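Local coordinates for GGDEF family protein (Vibrio cholerae, PDB 5GZS) that binds arginine in its periplasmic portion and, as a diguanylate cyclase, probably couples that sensing to synthesis of the second messenger cyclic di-GMP, at residues 70-75 and 181-186; 78-83 and 201-206. All coordinates share one frame; numbering follows the deposited sequence.

How the contacts relate
Contacts 1 and 2 lie about 24 Å apart, centre to centre, and are interleaved along the chain: strand 69-75 leads into strand 79-83, and helix 176-186 into helix 189-218. Each pairs a strand with a helix more than a hundred residues further on. The short link between the strands carries Glu77, which lines the arginine pocket. The side chains of Thr74 in contact 1 and Tyr78 in contact 2 each come to about 10 Å from the bound arginine, so neither contact touches the ligand. Contact 1 reaches the second subunit through 70-75; contact 2 is internal to its chain.

Contact 1. Residues 70-75 and 181-186; sequences FSRPTN and KIEKYA
Glu183 reaches from helix 176-186 to the edge of strand 69-75, where OE2 accepts the backbone N-H of Arg72 at 2.7 Å from N to OE2. The bond is almost straight, 176° at the hydrogen, although the amide comes in from above the carboxylate plane. Glu183 manages the span because CG stands anti to its backbone N (chi1 -171°) and the chain runs on extended, carrying the acid from the helix face to the strand. Its other oxygen lies along the aliphatic part of Arg72: OE1 is 3.1 Å from Arg72 CG and 3.3 Å from Arg72 CD. The arginine bends at chi3, and its guanidinium plane stands 74° from the carboxylate. With NH1 of Arg72 4.5 Å from OE1 of Glu183, the two charges are near without forming a salt bridge, though they probably still attract.

This is a family 3 solute-binding fold, and here the helix lies beside an outermost strand of a three-stranded antiparallel sheet; segments 181-186 and 70-75 run in nearly the same direction, their axes 8.4 Å apart. Further along, Thr74 and Ala186 meet through methyl groups, CG2 to CB at 4.2 Å. Thr74 and Asn75 both face Val166 on the neighbouring strand in a classic beta bulge.

Ser71 also turns its CB to the carboxylate, 3.4 Å from OE2 of Glu183, but its hydroxyl is engaged within the strand and sheet. That hydroxyl donates to the carbonyl O of Arg72 and is also hydrogen-bonded to the backbone N of Ile168. On the second subunit, Ile357 packs against Arg72 and Pro354 against Pro73.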
# COMPACT_ATOMS: atom_id res chain seq x y z
N PHE A 70 -18.53 29.02 13.16
CA PHE A 70 -17.74 28.75 11.96
C PHE A 70 -18.44 29.19 10.69
O PHE A 70 -19.67 29.10 10.57
CB PHE A 70 -17.43 27.25 11.84
CG PHE A 70 -16.35 26.77 12.76
CD1 PHE A 70 -16.62 26.54 14.10
CD2 PHE A 70 -15.07 26.54 12.29
CE1 PHE A 70 -15.63 26.11 14.95
CE2 PHE A 70 -14.07 26.13 13.14
CZ PHE A 70 -14.35 25.90 14.46
N SER A 71 -17.65 29.66 9.73
CA SER A 71 -18.08 29.68 8.35
C SER A 71 -17.83 28.30 7.79
O SER A 71 -17.16 27.47 8.41
CB SER A 71 -17.31 30.70 7.51
OG SER A 71 -16.15 30.07 6.97
N ARG A 72 -18.36 28.06 6.60
CA ARG A 72 -18.06 26.85 5.87
C ARG A 72 -16.63 26.95 5.34
O ARG A 72 -16.10 28.05 5.23
CB ARG A 72 -19.10 26.65 4.77
CG ARG A 72 -20.51 26.68 5.34
CD ARG A 72 -21.54 26.11 4.40
NE ARG A 72 -22.34 25.10 5.06
CZ ARG A 72 -23.37 25.36 5.84
NH1 ARG A 72 -23.75 26.62 6.03
NH2 ARG A 72 -24.03 24.37 6.42
N PRO A 73 -15.98 25.81 5.07
CA PRO A 73 -14.56 25.86 4.70
C PRO A 73 -14.32 26.76 3.50
O PRO A 73 -15.14 26.75 2.59
CB PRO A 73 -14.22 24.39 4.40
CG PRO A 73 -15.51 23.65 4.43
CD PRO A 73 -16.43 24.43 5.30
N THR A 74 -13.24 27.54 3.52
CA THR A 74 -13.05 28.58 2.52
C THR A 74 -11.85 28.27 1.68
O THR A 74 -11.71 28.83 0.59
CB THR A 74 -12.89 30.00 3.16
OG1 THR A 74 -11.82 30.01 4.12
CG2 THR A 74 -14.17 30.43 3.86
N ASN A 75 -10.98 27.38 2.17
CA ASN A 75 -9.69 27.09 1.51
C ASN A 75 -8.93 25.94 2.15
O ASN A 75 -9.23 25.52 3.27
CB ASN A 75 -8.78 28.32 1.53
CG ASN A 75 -8.61 28.89 2.94
OD1 ASN A 75 -9.47 29.66 3.42
ND2 ASN A 75 -7.52 28.51 3.62
N LYS A 181 -21.64 36.90 4.16
CA LYS A 181 -21.17 37.62 2.99
C LYS A 181 -19.72 37.28 2.69
O LYS A 181 -19.35 37.14 1.53
CB LYS A 181 -21.31 39.13 3.19
CG LYS A 181 -22.60 39.55 3.88
CD LYS A 181 -22.66 41.05 4.15
CE LYS A 181 -23.27 41.83 2.99
NZ LYS A 181 -22.25 42.09 1.94
N ILE A 182 -18.90 37.16 3.74
CA ILE A 182 -17.48 36.81 3.57
C ILE A 182 -17.35 35.41 2.98
O ILE A 182 -16.56 35.18 2.06
CB ILE A 182 -16.70 36.85 4.89
CG1 ILE A 182 -16.28 38.28 5.25
CG2 ILE A 182 -15.46 35.98 4.80
CD1 ILE A 182 -15.88 38.39 6.70
N GLU A 183 -18.14 34.49 3.53
CA GLU A 183 -18.19 33.13 3.03
C GLU A 183 -18.53 33.08 1.55
O GLU A 183 -17.81 32.46 0.77
CB GLU A 183 -19.20 32.30 3.82
CG GLU A 183 -19.12 30.83 3.47
CD GLU A 183 -20.06 29.97 4.29
OE1 GLU A 183 -20.93 29.31 3.69
OE2 GLU A 183 -19.93 29.94 5.53
N LYS A 184 -19.62 33.75 1.17
CA LYS A 184 -20.09 33.67 -0.21
C LYS A 184 -19.10 34.30 -1.20
O LYS A 184 -18.98 33.87 -2.35
CB LYS A 184 -21.46 34.34 -0.34
CG LYS A 184 -22.08 34.25 -1.74
CD LYS A 184 -23.50 34.87 -1.78
CE LYS A 184 -24.06 35.01 -3.21
NZ LYS A 184 -24.30 33.71 -3.92
N TYR A 185 -18.39 35.33 -0.74
CA TYR A 185 -17.43 36.02 -1.59
C TYR A 185 -16.20 35.14 -1.83
O TYR A 185 -15.63 35.12 -2.94
CB TYR A 185 -17.03 37.35 -0.95
CG TYR A 185 -15.85 38.03 -1.61
CD1 TYR A 185 -15.97 38.61 -2.88
CD2 TYR A 185 -14.63 38.11 -0.97
CE1 TYR A 185 -14.90 39.22 -3.48
CE2 TYR A 185 -13.55 38.74 -1.56
CZ TYR A 185 -13.70 39.29 -2.81
OH TYR A 185 -12.62 39.90 -3.39
N ALA A 186 -15.81 34.41 -0.78
CA ALA A 186 -14.60 33.59 -0.79
C ALA A 186 -14.72 32.43 -1.74
O ALA A 186 -13.73 31.94 -2.29
CB ALA A 186 -14.30 33.08 0.59

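Contact 2. Residues 78-83 and 201-206; sequences YTYLYS and KYQLDI
The long helix 189-218 sends Gln203 toward strand 79-83, the middle strand of a three-stranded antiparallel sheet. Two tyrosines receive it, Tyr78 just ahead of the strand and Tyr80 on it. The hydroxyl of Tyr80 donates to the amide oxygen, OH to OE1 of Gln203 at 2.5 Å. That oxygen sits at the ring edge, in the plane of the ring, and the amide lies nearly coplanar with it. The hydroxyl meets the carbonyl well bent from its C=O direction, 109° at the oxygen and a little off its plane.

Gln203 places CG between its backbone N and carbonyl carbon (chi1 59°), which sets this methylene over one face of the Tyr78 ring in a CH-pi contact, 4.0 Å from CG to the ring centroid. A second bend, at chi2, swings the amide round to the hydroxyl of Tyr80. On its way the amide passes the rim of Tyr78, with its carbon CD 3.7 Å from CE2 of Tyr78 and its plane tilted 17° from that of the ring. The glutamine is thus layered on one tyrosine and bonded to the hydroxyl of the other.

Both ends of the amide have further partners, which should hold its rotation: OE1 also accepts from NH1 of Arg207, and NE2 donates to the backbone O of Gln200. The hydroxyl of Tyr78 is hydrogen-bonded to the side-chain oxygen of Gln200. All three touching residues are buried, joining the middle strand of the three-stranded sheet to the long helix 189-218, in a chain with two family 3 solute-binding regions in tandem, a tandem periplasmic-binding-protein architecture.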
# COMPACT_ATOMS: atom_id res chain seq x y z
N TYR A 78 -1.78 24.72 3.54
CA TYR A 78 -0.52 24.02 3.28
C TYR A 78 0.09 23.59 4.62
O TYR A 78 0.22 24.39 5.56
CB TYR A 78 0.44 24.89 2.48
CG TYR A 78 0.14 24.95 1.00
CD1 TYR A 78 -0.84 25.80 0.50
CD2 TYR A 78 0.86 24.18 0.10
CE1 TYR A 78 -1.09 25.86 -0.86
CE2 TYR A 78 0.61 24.23 -1.24
CZ TYR A 78 -0.36 25.06 -1.72
OH TYR A 78 -0.60 25.11 -3.09
N THR A 79 0.46 22.31 4.70
CA THR A 79 0.88 21.70 5.95
C THR A 79 2.17 20.92 5.76
O THR A 79 2.27 20.09 4.84
CB THR A 79 -0.22 20.79 6.53
OG1 THR A 79 -1.36 21.59 6.89
CG2 THR A 79 0.28 20.04 7.78
N TYR A 80 3.15 21.18 6.61
CA TYR A 80 4.50 20.68 6.38
C TYR A 80 5.08 19.93 7.58
O TYR A 80 4.77 20.25 8.75
CB TYR A 80 5.47 21.84 6.00
CG TYR A 80 5.02 22.71 4.82
CD1 TYR A 80 4.16 23.80 5.03
CD2 TYR A 80 5.47 22.46 3.53
CE1 TYR A 80 3.75 24.59 3.99
CE2 TYR A 80 5.08 23.25 2.47
CZ TYR A 80 4.20 24.32 2.71
OH TYR A 80 3.77 25.12 1.69
N LEU A 81 5.90 18.93 7.26
CA LEU A 81 6.85 18.38 8.22
C LEU A 81 8.12 19.22 8.13
O LEU A 81 8.80 19.22 7.09
CB LEU A 81 7.17 16.90 7.93
CG LEU A 81 8.28 16.29 8.79
CD1 LEU A 81 7.92 16.27 10.30
CD2 LEU A 81 8.61 14.91 8.29
N TYR A 82 8.44 19.95 9.20
CA TYR A 82 9.71 20.66 9.24
C TYR A 82 10.80 19.79 9.89
O TYR A 82 10.61 19.21 10.97
CB TYR A 82 9.58 21.97 10.00
CG TYR A 82 8.57 22.91 9.41
CD1 TYR A 82 8.94 23.84 8.43
CD2 TYR A 82 7.25 22.88 9.83
CE1 TYR A 82 8.02 24.70 7.89
CE2 TYR A 82 6.32 23.74 9.30
CZ TYR A 82 6.70 24.64 8.33
OH TYR A 82 5.76 25.49 7.82
N SER A 83 11.95 19.70 9.25
CA SER A 83 12.97 18.81 9.78
C SER A 83 14.33 19.13 9.20
O SER A 83 14.47 19.55 8.04
CB SER A 83 12.62 17.34 9.52
OG SER A 83 12.60 17.01 8.12
N LYS A 201 2.16 29.64 -5.47
CA LYS A 201 3.28 30.41 -5.97
C LYS A 201 4.11 30.91 -4.81
O LYS A 201 5.35 30.91 -4.86
CB LYS A 201 2.76 31.58 -6.84
CG LYS A 201 3.82 32.57 -7.37
CD LYS A 201 4.96 31.83 -8.06
CE LYS A 201 5.85 32.75 -8.91
NZ LYS A 201 7.33 32.53 -8.73
N TYR A 202 3.42 31.32 -3.75
CA TYR A 202 4.09 31.96 -2.64
C TYR A 202 4.96 30.96 -1.95
O TYR A 202 6.13 31.23 -1.74
CB TYR A 202 3.09 32.57 -1.68
CG TYR A 202 3.71 33.22 -0.46
CD1 TYR A 202 4.04 32.47 0.67
CD2 TYR A 202 3.95 34.59 -0.43
CE1 TYR A 202 4.59 33.06 1.79
CE2 TYR A 202 4.52 35.19 0.70
CZ TYR A 202 4.83 34.42 1.80
OH TYR A 202 5.36 35.02 2.90
N GLN A 203 4.43 29.78 -1.60
CA GLN A 203 5.23 28.82 -0.83
C GLN A 203 6.24 28.06 -1.70
O GLN A 203 7.32 27.71 -1.24
CB GLN A 203 4.33 27.86 -0.04
CG GLN A 203 3.34 26.98 -0.81
CD GLN A 203 3.97 25.72 -1.39
OE1 GLN A 203 4.56 24.90 -0.69
NE2 GLN A 203 3.87 25.58 -2.70
N LEU A 204 5.91 27.83 -2.97
CA LEU A 204 6.87 27.13 -3.82
C LEU A 204 8.12 28.01 -3.99
O LEU A 204 9.25 27.49 -4.04
CB LEU A 204 6.28 26.78 -5.18
CG LEU A 204 7.15 25.78 -5.96
CD1 LEU A 204 7.54 24.66 -5.01
CD2 LEU A 204 6.46 25.23 -7.19
N ASP A 205 7.92 29.32 -4.05
CA ASP A 205 9.04 30.26 -4.17
C ASP A 205 9.99 30.24 -2.96
O ASP A 205 11.21 30.23 -3.12
CB ASP A 205 8.52 31.66 -4.38
CG ASP A 205 8.16 31.94 -5.82
OD1 ASP A 205 8.26 31.02 -6.66
OD2 ASP A 205 7.77 33.08 -6.13
N ILE A 206 9.43 30.23 -1.75
CA ILE A 206 10.23 30.10 -0.53
C ILE A 206 11.02 28.82 -0.53
O ILE A 206 12.21 28.81 -0.16
CB ILE A 206 9.35 30.10 0.74
CG1 ILE A 206 8.77 31.49 0.99
CG2 ILE A 206 10.14 29.60 2.00
CD1 ILE A 206 7.86 31.50 2.20